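Local coordinates for protein AT-less polyketide synthase (Streptomyces platensis subsp. rosaceus, PDB 4TKT) that probably catalyses decarboxylative condensation steps of polyketide chain extension, as a ketosynthase domain of the AT-less isomigrastatin synthase, at residues A[7-12]-A[195-200]; A[128-133]-A[174-179]; A[457-462]-A[514-519]; A[482-487]-A[520-525]. All blocks are in the same frame, centred on the assembly; numbering follows the deposited sequence.

Contact 1. Residues A[7-12]-A[195-200]; sequences MAIAIV and LACAAL
Ile9 reaches across to helix 188-202 and meets Cys197 and Leu200 there, one turn of helix presenting both. The sulfur sits against both gamma carbons: CG1 and CG2 of Ile9 each lie 4.0 Å from Cys197 SG. The CG2 methyl, anti to the backbone N, also comes within 3.8 Å of Leu200 CD1, the two side chains passing each other at a slant. An alanine in place of Ile9 would probably leave a gap between strand and helix, with Cys197 SG and the Leu200 CD1 methyl losing most of their cover from this side.

Met7, modelled as selenomethionine, closes the end of the patch. Its chain folds back at the last bond (chi3 -41°), bringing CE to 3.7 Å from Cys197 CB, while the same methyl sits 3.6 Å from Cys197 O. No hydrogen bond crosses the contact; it is apolar packing of helix on sheet, as in the layered thiolase fold.

Further out, Ile9 is held by backbone bonding to Ile275, and strand 9-17 runs in the large sheet between strands 252-260 and 273-282. Leu258 of strand 252-260 touches both Ile9 and Leu200, whereas Phe134 of strand 129-136 supports helix 188-202 through Ala196 and Ala199.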
loop_
_atom_site.group_PDB
_atom_site.type_symbol
_atom_site.label_atom_id
_atom_site.label_comp_id
_atom_site.label_asym_id
_atom_site.label_seq_id
_atom_site.Cartn_x
_atom_site.Cartn_y
_atom_site.Cartn_z
HETATM N N MSE A 7 -7.609 -7.692 -18.741
HETATM C CA MSE A 7 -8.817 -7.379 -17.985
HETATM C C MSE A 7 -8.893 -5.892 -17.640
HETATM O O MSE A 7 -9.892 -5.429 -17.083
HETATM C CB MSE A 7 -8.891 -8.235 -16.720
HETATM C CG MSE A 7 -7.623 -8.265 -15.888
HETATM SE SE MSE A 7 -7.597 -9.821 -14.706
HETATM C CE MSE A 7 -9.463 -9.783 -14.138
ATOM N N ALA A 8 -7.834 -5.163 -17.984
ATOM C CA ALA A 8 -7.796 -3.701 -17.911
ATOM C C ALA A 8 -8.326 -3.139 -16.598
ATOM O O ALA A 8 -9.321 -2.414 -16.579
ATOM C CB ALA A 8 -8.570 -3.106 -19.077
ATOM N N ILE A 9 -7.665 -3.486 -15.501
ATOM C CA ILE A 9 -8.027 -2.951 -14.199
ATOM C C ILE A 9 -7.032 -1.876 -13.794
ATOM O O ILE A 9 -5.846 -2.151 -13.616
ATOM C CB ILE A 9 -8.072 -4.045 -13.122
ATOM C CG1 ILE A 9 -9.039 -5.156 -13.536
ATOM C CG2 ILE A 9 -8.470 -3.449 -11.784
ATOM C CD1 ILE A 9 -10.444 -4.677 -13.794
ATOM N N ALA A 10 -7.524 -0.650 -13.656
ATOM C CA ALA A 10 -6.669 0.490 -13.359
ATOM C C ALA A 10 -6.395 0.620 -11.870
ATOM O O ALA A 10 -7.241 0.299 -11.039
ATOM C CB ALA A 10 -7.295 1.766 -13.886
ATOM N N ILE A 11 -5.198 1.089 -11.541
ATOM C CA ILE A 11 -4.856 1.426 -10.167
ATOM C C ILE A 11 -4.946 2.937 -9.993
ATOM O O ILE A 11 -4.141 3.682 -10.553
ATOM C CB ILE A 11 -3.451 0.934 -9.800
ATOM C CG1 ILE A 11 -3.378 -0.587 -9.947
ATOM C CG2 ILE A 11 -3.088 1.360 -8.388
ATOM C CD1 ILE A 11 -1.983 -1.149 -9.819
ATOM N N VAL A 12 -5.928 3.390 -9.221
ATOM C CA VAL A 12 -6.224 4.815 -9.137
ATOM C C VAL A 12 -5.761 5.457 -7.831
ATOM O O VAL A 12 -5.941 6.656 -7.626
ATOM C CB VAL A 12 -7.732 5.076 -9.301
ATOM C CG1 VAL A 12 -8.217 4.512 -10.620
ATOM C CG2 VAL A 12 -8.502 4.470 -8.144
ATOM N N LEU A 195 -8.791 -11.746 -6.530
ATOM C CA LEU A 195 -10.227 -11.815 -6.298
ATOM C C LEU A 195 -10.902 -10.470 -6.541
ATOM O O LEU A 195 -12.030 -10.413 -7.029
ATOM C CB LEU A 195 -10.513 -12.295 -4.878
ATOM C CG LEU A 195 -9.998 -13.701 -4.570
ATOM C CD1 LEU A 195 -10.343 -14.085 -3.154
ATOM C CD2 LEU A 195 -10.569 -14.715 -5.556
ATOM N N ALA A 196 -10.208 -9.390 -6.197
ATOM C CA ALA A 196 -10.724 -8.047 -6.430
ATOM C C ALA A 196 -10.920 -7.790 -7.920
ATOM O O ALA A 196 -11.957 -7.276 -8.337
ATOM C CB ALA A 196 -9.791 -7.005 -5.832
ATOM N N CYS A 197 -9.922 -8.153 -8.717
ATOM C CA CYS A 197 -9.988 -7.946 -10.158
ATOM C C CYS A 197 -11.103 -8.776 -10.779
ATOM O O CYS A 197 -11.768 -8.333 -11.718
ATOM C CB CYS A 197 -8.647 -8.284 -10.816
ATOM S SG CYS A 197 -7.333 -7.076 -10.478
ATOM N N ALA A 198 -11.309 -9.975 -10.246
ATOM C CA ALA A 198 -12.371 -10.854 -10.724
ATOM C C ALA A 198 -13.740 -10.260 -10.424
ATOM O O ALA A 198 -14.645 -10.317 -11.254
ATOM C CB ALA A 198 -12.242 -12.234 -10.097
ATOM N N ALA A 199 -13.883 -9.688 -9.232
ATOM C CA ALA A 199 -15.139 -9.080 -8.812
ATOM C C ALA A 199 -15.480 -7.865 -9.673
ATOM O O ALA A 199 -16.634 -7.664 -10.051
ATOM C CB ALA A 199 -15.074 -8.690 -7.343
ATOM N N LEU A 200 -14.468 -7.059 -9.979
ATOM C CA LEU A 200 -14.649 -5.887 -10.829
ATOM C C LEU A 200 -15.022 -6.290 -12.250
ATOM O O LEU A 200 -15.923 -5.708 -12.850
ATOM C CB LEU A 200 -13.382 -5.031 -10.843
ATOM C CG LEU A 200 -13.019 -4.335 -9.532
ATOM C CD1 LEU A 200 -11.659 -3.673 -9.644
ATOM C CD2 LEU A 200 -14.084 -3.314 -9.163
#

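Contact 2. Residues A[128-133]-A[174-179]; sequences AGDIGV and DASGPS
Asp130 and Ser176 hold each other by a reciprocal pair of bonds. Ser176 N gives its hydrogen to Asp130 OD1 at 2.8 Å, almost straight (169°), arriving on the syn side of the carboxylate and somewhat out of its plane. In return Asp130 N donates to Ser176 OG at 3.0 Å, a hydroxyl placed between its own backbone N and carbonyl carbon (chi1 72°). Beside this pair the backbones press together without side chains: Gly129 CA and Gly177 CA are 3.8 Å apart, and a beta carbon on either glycine would collide with the opposite segment. Gly177 N then bonds to Ile131 O, and Val133 N to Pro178 O at 2.8 Å. Ala175 CB packs 3.7 Å from Ile131 CB.

The outer side is looser. Here a water bridges by donating to Asp130 OD2 at 3.0 Å and to Asp174 O, and Asp174 itself, just past helix 163-173 in a Schellman motif, is exposed. An alanine at Asp130 would probably leave Ser176 N without its acceptor and this water without one of its two partners.

The contact closes a helix-to-strand connection at the edge of the large sheet: the parallel pairing of Val133 with Ser179 starts outermost strand 179-182. Strand 208-214 flanks 129-136 on its other edge, Val133 rests on Ala166 and Val169 of helix 163-173, and Ile131 lies against Leu116 of helix 113-121.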
loop_
_atom_site.group_PDB
_atom_site.type_symbol
_atom_site.label_atom_id
_atom_site.label_comp_id
_atom_site.label_asym_id
_atom_site.label_seq_id
_atom_site.Cartn_x
_atom_site.Cartn_y
_atom_site.Cartn_z
ATOM N N ALA A 128 -25.975 -4.253 -7.139
ATOM C CA ALA A 128 -24.551 -4.543 -7.039
ATOM C C ALA A 128 -23.892 -3.598 -6.044
ATOM O O ALA A 128 -24.343 -2.467 -5.861
ATOM C CB ALA A 128 -23.887 -4.432 -8.397
ATOM N N GLY A 129 -22.824 -4.061 -5.402
ATOM C CA GLY A 129 -22.129 -3.257 -4.415
ATOM C C GLY A 129 -21.374 -2.108 -5.050
ATOM O O GLY A 129 -21.109 -2.121 -6.251
ATOM N N ASP A 130 -21.030 -1.105 -4.249
ATOM C CA ASP A 130 -20.260 0.025 -4.749
ATOM C C ASP A 130 -18.760 -0.209 -4.553
ATOM O O ASP A 130 -18.013 -0.335 -5.524
ATOM C CB ASP A 130 -20.706 1.329 -4.068
ATOM C CG ASP A 130 -20.920 1.173 -2.569
ATOM O OD1 ASP A 130 -20.207 0.365 -1.937
ATOM O OD2 ASP A 130 -21.803 1.866 -2.019
ATOM N N ILE A 131 -18.332 -0.282 -3.295
ATOM C CA ILE A 131 -16.927 -0.473 -2.952
ATOM C C ILE A 131 -16.677 -1.851 -2.349
ATOM O O ILE A 131 -17.314 -2.227 -1.366
ATOM C CB ILE A 131 -16.443 0.587 -1.942
ATOM C CG1 ILE A 131 -16.802 1.996 -2.410
ATOM C CG2 ILE A 131 -14.949 0.456 -1.702
ATOM C CD1 ILE A 131 -16.446 3.064 -1.406
ATOM N N GLY A 132 -15.742 -2.595 -2.931
ATOM C CA GLY A 132 -15.363 -3.890 -2.390
ATOM C C GLY A 132 -14.063 -3.819 -1.613
ATOM O O GLY A 132 -13.187 -3.016 -1.926
ATOM N N VAL A 133 -13.933 -4.657 -0.589
ATOM C CA VAL A 133 -12.727 -4.666 0.232
ATOM C C VAL A 133 -12.146 -6.073 0.322
ATOM O O VAL A 133 -12.787 -6.991 0.830
ATOM C CB VAL A 133 -13.001 -4.129 1.652
ATOM C CG1 VAL A 133 -11.709 -4.045 2.444
ATOM C CG2 VAL A 133 -13.660 -2.759 1.580
ATOM N N ASP A 174 -18.643 2.809 4.680
ATOM C CA ASP A 174 -20.021 2.542 4.281
ATOM C C ASP A 174 -20.020 1.861 2.914
ATOM O O ASP A 174 -20.752 2.254 2.007
ATOM C CB ASP A 174 -20.851 3.828 4.254
ATOM C CG ASP A 174 -22.341 3.560 4.133
ATOM O OD1 ASP A 174 -22.767 2.418 4.408
ATOM O OD2 ASP A 174 -23.085 4.493 3.764
ATOM N N ALA A 175 -19.174 0.845 2.773
ATOM C CA ALA A 175 -19.055 0.104 1.523
ATOM C C ALA A 175 -20.066 -1.035 1.469
ATOM O O ALA A 175 -20.315 -1.700 2.474
ATOM C CB ALA A 175 -17.645 -0.431 1.359
ATOM N N SER A 176 -20.646 -1.258 0.295
ATOM C CA SER A 176 -21.678 -2.277 0.146
ATOM C C SER A 176 -21.232 -3.426 -0.750
ATOM O O SER A 176 -22.008 -4.337 -1.026
ATOM C CB SER A 176 -22.961 -1.662 -0.413
ATOM O OG SER A 176 -22.801 -1.315 -1.778
ATOM N N GLY A 177 -19.986 -3.380 -1.210
ATOM C CA GLY A 177 -19.453 -4.445 -2.041
ATOM C C GLY A 177 -19.010 -5.629 -1.201
ATOM O O GLY A 177 -19.221 -5.646 0.009
ATOM N N PRO A 178 -18.402 -6.638 -1.841
ATOM C CA PRO A 178 -17.857 -7.778 -1.100
ATOM C C PRO A 178 -16.814 -7.346 -0.071
ATOM O O PRO A 178 -15.960 -6.511 -0.366
ATOM C CB PRO A 178 -17.224 -8.638 -2.196
ATOM C CG PRO A 178 -17.979 -8.280 -3.434
ATOM C CD PRO A 178 -18.290 -6.817 -3.298
ATOM N N SER A 179 -16.905 -7.900 1.132
ATOM C CA SER A 179 -15.942 -7.613 2.189
ATOM C C SER A 179 -15.300 -8.917 2.627
ATOM O O SER A 179 -15.917 -9.713 3.335
ATOM C CB SER A 179 -16.616 -6.915 3.369
ATOM O OG SER A 179 -15.665 -6.507 4.337
HETATM O O HOH W 1 -23.030 1.728 0.703
HETATM O O HOH W 2 -17.087 -3.676 1.124
#

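Contact 3. Residues A[457-462]-A[514-519]; sequences GETVVV and AVSTLP
Val515 O is gripped from two neighbouring residues of the segment opposite, 457-462. Val460 N donates to it at 2.8 Å, and Thr459 CA adds a weaker CH contact at 3.3 Å. Val460 O is served in the same way, taking a bond from Val515 N at 2.9 Å and a CH contact from Ala514 CA at 3.3 Å. Val460 and Val515 therefore form an antiparallel hydrogen-bonded pair, and Val461 with Ala514 the non-hydrogen-bonded pair next to it.

Side chains add to this on both faces. On the face of Val460 and Val515, Val515 CG2, between its backbone N and carbonyl carbon, reaches 4.0 Å from Val462 CG2; the two valines meet obliquely. This face turns inward, where Val460 meets Leu493 and Ala497 of helix 493-502 and Val515 meets Leu521 of helix 518-530. On the other, Thr459 CG2 touches Ala514 CB at 3.9 Å, and Ser516 CB sits beside Thr459 OG1. Beyond the strand Thr517 takes the N-cap position of helix 518-530, its OG1 bonding weakly to Ala520 N.

Strand 509-515 is the middle one of the small antiparallel sheet in the linker region, with 460-466 on one edge. Since main-chain atoms make every hydrogen bond across the contact, its alignment probably rests on backbone pairing, while the valines give the helices an apolar face.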
loop_
_atom_site.group_PDB
_atom_site.type_symbol
_atom_site.label_atom_id
_atom_site.label_comp_id
_atom_site.label_asym_id
_atom_site.label_seq_id
_atom_site.Cartn_x
_atom_site.Cartn_y
_atom_site.Cartn_z
ATOM N N GLY A 457 -3.168 30.579 -13.922
ATOM C CA GLY A 457 -2.923 31.908 -13.393
ATOM C C GLY A 457 -4.084 32.470 -12.596
ATOM O O GLY A 457 -3.911 33.410 -11.821
ATOM N N GLU A 458 -5.267 31.894 -12.783
ATOM C CA GLU A 458 -6.472 32.380 -12.117
ATOM C C GLU A 458 -6.448 32.100 -10.618
ATOM O O GLU A 458 -5.647 31.296 -10.136
ATOM C CB GLU A 458 -7.719 31.747 -12.740
ATOM C CG GLU A 458 -7.824 31.904 -14.251
ATOM C CD GLU A 458 -8.146 33.324 -14.685
ATOM O OE1 GLU A 458 -8.403 34.181 -13.813
ATOM O OE2 GLU A 458 -8.147 33.584 -15.908
ATOM N N THR A 459 -7.330 32.773 -9.886
ATOM C CA THR A 459 -7.457 32.562 -8.450
ATOM C C THR A 459 -8.231 31.284 -8.158
ATOM O O THR A 459 -9.342 31.094 -8.652
ATOM C CB THR A 459 -8.165 33.747 -7.756
ATOM O OG1 THR A 459 -7.321 34.902 -7.788
ATOM C CG2 THR A 459 -8.478 33.406 -6.309
ATOM N N VAL A 460 -7.631 30.408 -7.361
ATOM C CA VAL A 460 -8.297 29.194 -6.914
ATOM C C VAL A 460 -8.554 29.271 -5.415
ATOM O O VAL A 460 -8.006 30.132 -4.723
ATOM C CB VAL A 460 -7.464 27.935 -7.230
ATOM C CG1 VAL A 460 -7.101 27.898 -8.703
ATOM C CG2 VAL A 460 -6.211 27.893 -6.366
ATOM N N VAL A 461 -9.391 28.372 -4.912
ATOM C CA VAL A 461 -9.662 28.324 -3.483
ATOM C C VAL A 461 -9.172 26.998 -2.893
ATOM O O VAL A 461 -9.699 25.928 -3.196
ATOM C CB VAL A 461 -11.167 28.534 -3.188
ATOM C CG1 VAL A 461 -12.027 27.791 -4.197
ATOM C CG2 VAL A 461 -11.505 28.130 -1.757
ATOM N N VAL A 462 -8.135 27.086 -2.064
ATOM C CA VAL A 462 -7.538 25.917 -1.433
ATOM C C VAL A 462 -8.221 25.636 -0.102
ATOM O O VAL A 462 -8.330 26.517 0.748
ATOM C CB VAL A 462 -6.021 26.105 -1.211
ATOM C CG1 VAL A 462 -5.443 24.943 -0.418
ATOM C CG2 VAL A 462 -5.304 26.250 -2.543
ATOM N N ALA A 514 -8.068 31.846 -0.709
ATOM C CA ALA A 514 -8.073 32.146 -2.136
ATOM C C ALA A 514 -6.706 32.661 -2.581
ATOM O O ALA A 514 -6.263 33.721 -2.143
ATOM C CB ALA A 514 -9.155 33.158 -2.460
ATOM N N VAL A 515 -6.038 31.906 -3.449
ATOM C CA VAL A 515 -4.709 32.281 -3.924
ATOM C C VAL A 515 -4.593 32.132 -5.438
ATOM O O VAL A 515 -5.400 31.446 -6.064
ATOM C CB VAL A 515 -3.605 31.433 -3.254
ATOM C CG1 VAL A 515 -3.451 31.809 -1.790
ATOM C CG2 VAL A 515 -3.909 29.953 -3.398
ATOM N N SER A 516 -3.587 32.776 -6.019
ATOM C CA SER A 516 -3.343 32.667 -7.453
ATOM C C SER A 516 -1.898 32.266 -7.742
ATOM O O SER A 516 -1.570 31.867 -8.859
ATOM C CB SER A 516 -3.680 33.983 -8.160
ATOM O OG SER A 516 -2.887 35.050 -7.674
ATOM N N THR A 517 -1.039 32.369 -6.732
ATOM C CA THR A 517 0.353 31.944 -6.866
ATOM C C THR A 517 0.735 30.968 -5.760
ATOM O O THR A 517 0.222 31.048 -4.644
ATOM C CB THR A 517 1.332 33.134 -6.825
ATOM O OG1 THR A 517 1.434 33.626 -5.484
ATOM C CG2 THR A 517 0.869 34.252 -7.752
ATOM N N LEU A 518 1.642 30.051 -6.077
ATOM C CA LEU A 518 2.093 29.048 -5.117
ATOM C C LEU A 518 2.826 29.625 -3.895
ATOM O O LEU A 518 2.588 29.170 -2.778
ATOM C CB LEU A 518 2.987 28.017 -5.809
ATOM C CG LEU A 518 3.379 26.822 -4.938
ATOM C CD1 LEU A 518 2.144 26.039 -4.524
ATOM C CD2 LEU A 518 4.372 25.928 -5.659
ATOM N N PRO A 519 3.726 30.613 -4.093
ATOM C CA PRO A 519 4.376 31.159 -2.895
ATOM C C PRO A 519 3.399 31.823 -1.928
ATOM O O PRO A 519 3.666 31.860 -0.726
ATOM C CB PRO A 519 5.351 32.193 -3.468
ATOM C CG PRO A 519 5.630 31.719 -4.841
ATOM C CD PRO A 519 4.328 31.159 -5.323
#

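Contact 4. Residues A[482-487]-A[520-525]; sequences ALRKER and ALVDAL
Leu483 points its CD1 methyl between Leu521 and Leu525, one helical turn apart on helix 518-530, and meets the two at different attitudes. Against Leu521 it runs obliquely, Leu483 CD1 lying 3.7 Å from Leu521 CD2. Against Leu525 it stands at about a right angle, with CD1 of Leu483 4.1 Å from CD1 of Leu525. The Leu521 chain starts anti to the backbone N (chi1 177°), whereas that of Leu525 starts beside it, and the two terminal methyls converge on the same carbon of Leu483.

Val522 divides its two methyls between neighbouring residues of the other segment. CG2 faces the base of Leu483, 4.4 Å from its CB and 4.3 Å from its O. Val522 CG1 meets the Arg484 side chain at NE (3.7 Å) and, less closely, at CG (4.2 Å), the chain staying extended from CG to NE and slanting past the valine. Arg484 is exposed, and its NH2 stays 6.2 Å from Asp523 OD1, too far for a salt bridge, though the opposite charges may attract weakly.

No hydrogen bond links the segments; in the KS-MAT linker domain, the loop after helix 469-482 packs on helix 518-530. A type I turn from Ala482 to Lys485, closed by Lys485 N bonding to Ala482 O, carries the chain out of helix 469-482 and sets Leu483 inward. Behind Leu483 stand Trp488 of the following loop and Ile496 of helix 493-502; Leu521 backs onto Val513 and Val515 of strand 509-515, and Leu525 onto Phe511 of that strand and Leu479 of helix 469-482.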
loop_
_atom_site.group_PDB
_atom_site.type_symbol
_atom_site.label_atom_id
_atom_site.label_comp_id
_atom_site.label_asym_id
_atom_site.label_seq_id
_atom_site.Cartn_x
_atom_site.Cartn_y
_atom_site.Cartn_z
ATOM N N ALA A 482 5.144 19.958 1.615
ATOM C CA ALA A 482 5.038 19.256 0.345
ATOM C C ALA A 482 5.139 20.220 -0.833
ATOM O O ALA A 482 5.813 19.934 -1.821
ATOM C CB ALA A 482 3.738 18.476 0.278
ATOM N N LEU A 483 4.477 21.367 -0.725
ATOM C CA LEU A 483 4.409 22.308 -1.840
ATOM C C LEU A 483 5.677 23.144 -1.979
ATOM O O LEU A 483 5.765 24.009 -2.848
ATOM C CB LEU A 483 3.195 23.223 -1.691
ATOM C CG LEU A 483 1.848 22.502 -1.789
ATOM C CD1 LEU A 483 0.694 23.493 -1.744
ATOM C CD2 LEU A 483 1.789 21.655 -3.049
ATOM N N ARG A 484 6.659 22.881 -1.124
ATOM C CA ARG A 484 7.956 23.533 -1.241
ATOM C C ARG A 484 8.909 22.706 -2.102
ATOM O O ARG A 484 9.971 23.186 -2.497
ATOM C CB ARG A 484 8.566 23.773 0.140
ATOM C CG ARG A 484 7.953 24.942 0.893
ATOM C CD ARG A 484 8.542 25.070 2.289
ATOM N NE ARG A 484 8.126 26.306 2.946
ATOM C CZ ARG A 484 8.293 26.557 4.241
ATOM N NH1 ARG A 484 8.863 25.652 5.026
ATOM N NH2 ARG A 484 7.884 27.711 4.752
ATOM N N LYS A 485 8.522 21.464 -2.392
ATOM C CA LYS A 485 9.350 20.576 -3.204
ATOM C C LYS A 485 9.474 21.099 -4.631
ATOM O O LYS A 485 8.672 21.923 -5.069
ATOM C CB LYS A 485 8.784 19.154 -3.212
ATOM C CG LYS A 485 8.737 18.486 -1.846
ATOM C CD LYS A 485 8.409 17.005 -1.976
ATOM C CE LYS A 485 7.992 16.406 -0.643
ATOM N NZ LYS A 485 9.019 16.617 0.414
ATOM N N GLU A 486 10.476 20.604 -5.352
ATOM C CA GLU A 486 10.833 21.144 -6.661
ATOM C C GLU A 486 9.759 20.934 -7.726
ATOM O O GLU A 486 9.675 21.704 -8.682
ATOM C CB GLU A 486 12.151 20.527 -7.139
ATOM N N ARG A 487 8.939 19.903 -7.562
ATOM C CA ARG A 487 7.964 19.548 -8.589
ATOM C C ARG A 487 6.799 20.533 -8.683
ATOM O O ARG A 487 6.116 20.593 -9.704
ATOM C CB ARG A 487 7.416 18.141 -8.340
ATOM C CG ARG A 487 6.618 18.001 -7.055
ATOM C CD ARG A 487 5.633 16.844 -7.149
ATOM N NE ARG A 487 4.596 17.092 -8.149
ATOM C CZ ARG A 487 3.613 16.244 -8.439
ATOM N NH1 ARG A 487 3.528 15.080 -7.806
ATOM N NH2 ARG A 487 2.714 16.559 -9.363
ATOM N N ALA A 520 2.289 32.338 -2.447
ATOM C CA ALA A 520 1.262 32.940 -1.605
ATOM C C ALA A 520 0.534 31.866 -0.806
ATOM O O ALA A 520 0.218 32.062 0.368
ATOM C CB ALA A 520 0.277 33.733 -2.445
ATOM N N LEU A 521 0.270 30.733 -1.449
ATOM C CA LEU A 521 -0.387 29.614 -0.787
ATOM C C LEU A 521 0.485 29.061 0.336
ATOM O O LEU A 521 -0.007 28.775 1.426
ATOM C CB LEU A 521 -0.720 28.511 -1.791
ATOM C CG LEU A 521 -1.343 27.237 -1.209
ATOM C CD1 LEU A 521 -2.587 27.556 -0.396
ATOM C CD2 LEU A 521 -1.668 26.249 -2.313
ATOM N N VAL A 522 1.780 28.923 0.063
ATOM C CA VAL A 522 2.733 28.457 1.064
ATOM C C VAL A 522 2.746 29.386 2.278
ATOM O O VAL A 522 2.778 28.925 3.419
ATOM C CB VAL A 522 4.157 28.348 0.477
ATOM C CG1 VAL A 522 5.161 27.977 1.561
ATOM C CG2 VAL A 522 4.188 27.328 -0.645
ATOM N N ASP A 523 2.707 30.692 2.029
ATOM C CA ASP A 523 2.678 31.676 3.108
ATOM C C ASP A 523 1.431 31.527 3.968
ATOM O O ASP A 523 1.501 31.611 5.193
ATOM C CB ASP A 523 2.747 33.101 2.554
ATOM C CG ASP A 523 4.121 33.460 2.031
ATOM O OD1 ASP A 523 5.065 32.667 2.237
ATOM O OD2 ASP A 523 4.258 34.545 1.425
ATOM N N ALA A 524 0.290 31.316 3.320
ATOM C CA ALA A 524 -0.972 31.163 4.032
ATOM C C ALA A 524 -0.969 29.890 4.870
ATOM O O ALA A 524 -1.417 29.891 6.016
ATOM C CB ALA A 524 -2.135 31.158 3.055
ATOM N N LEU A 525 -0.454 28.810 4.290
ATOM C CA LEU A 525 -0.359 27.528 4.982
ATOM C C LEU A 525 0.569 27.617 6.185
ATOM O O LEU A 525 0.274 27.072 7.248
ATOM C CB LEU A 525 0.125 26.438 4.026
ATOM C CG LEU A 525 -0.874 26.061 2.932
ATOM C CD1 LEU A 525 -0.241 25.135 1.905
ATOM C CD2 LEU A 525 -2.114 25.427 3.547
#

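Overall arrangement
Contacts 1 and 2 both belong to the large sheet of the ketosynthase body, with centres about 14 Å apart and contact 2 nested in the chain loop that contact 1 closes. Contact 1 is buried, without hydrogen bonds and essentially apolar, helix on strand; contact 2, at the sheet's edge, is partly exposed and relies on hydrogen bonds and water. Contacts 3 and 4 lie some 35 to 37 Å from these, centre to centre, and share helix 518-530. They touch directly, Val462 CG2 packing 3.6 Å from Leu521 CD2. Contact 3 supplies backbone pairing within the small sheet, contact 4 the largely apolar, mostly buried seating of the helix beside it.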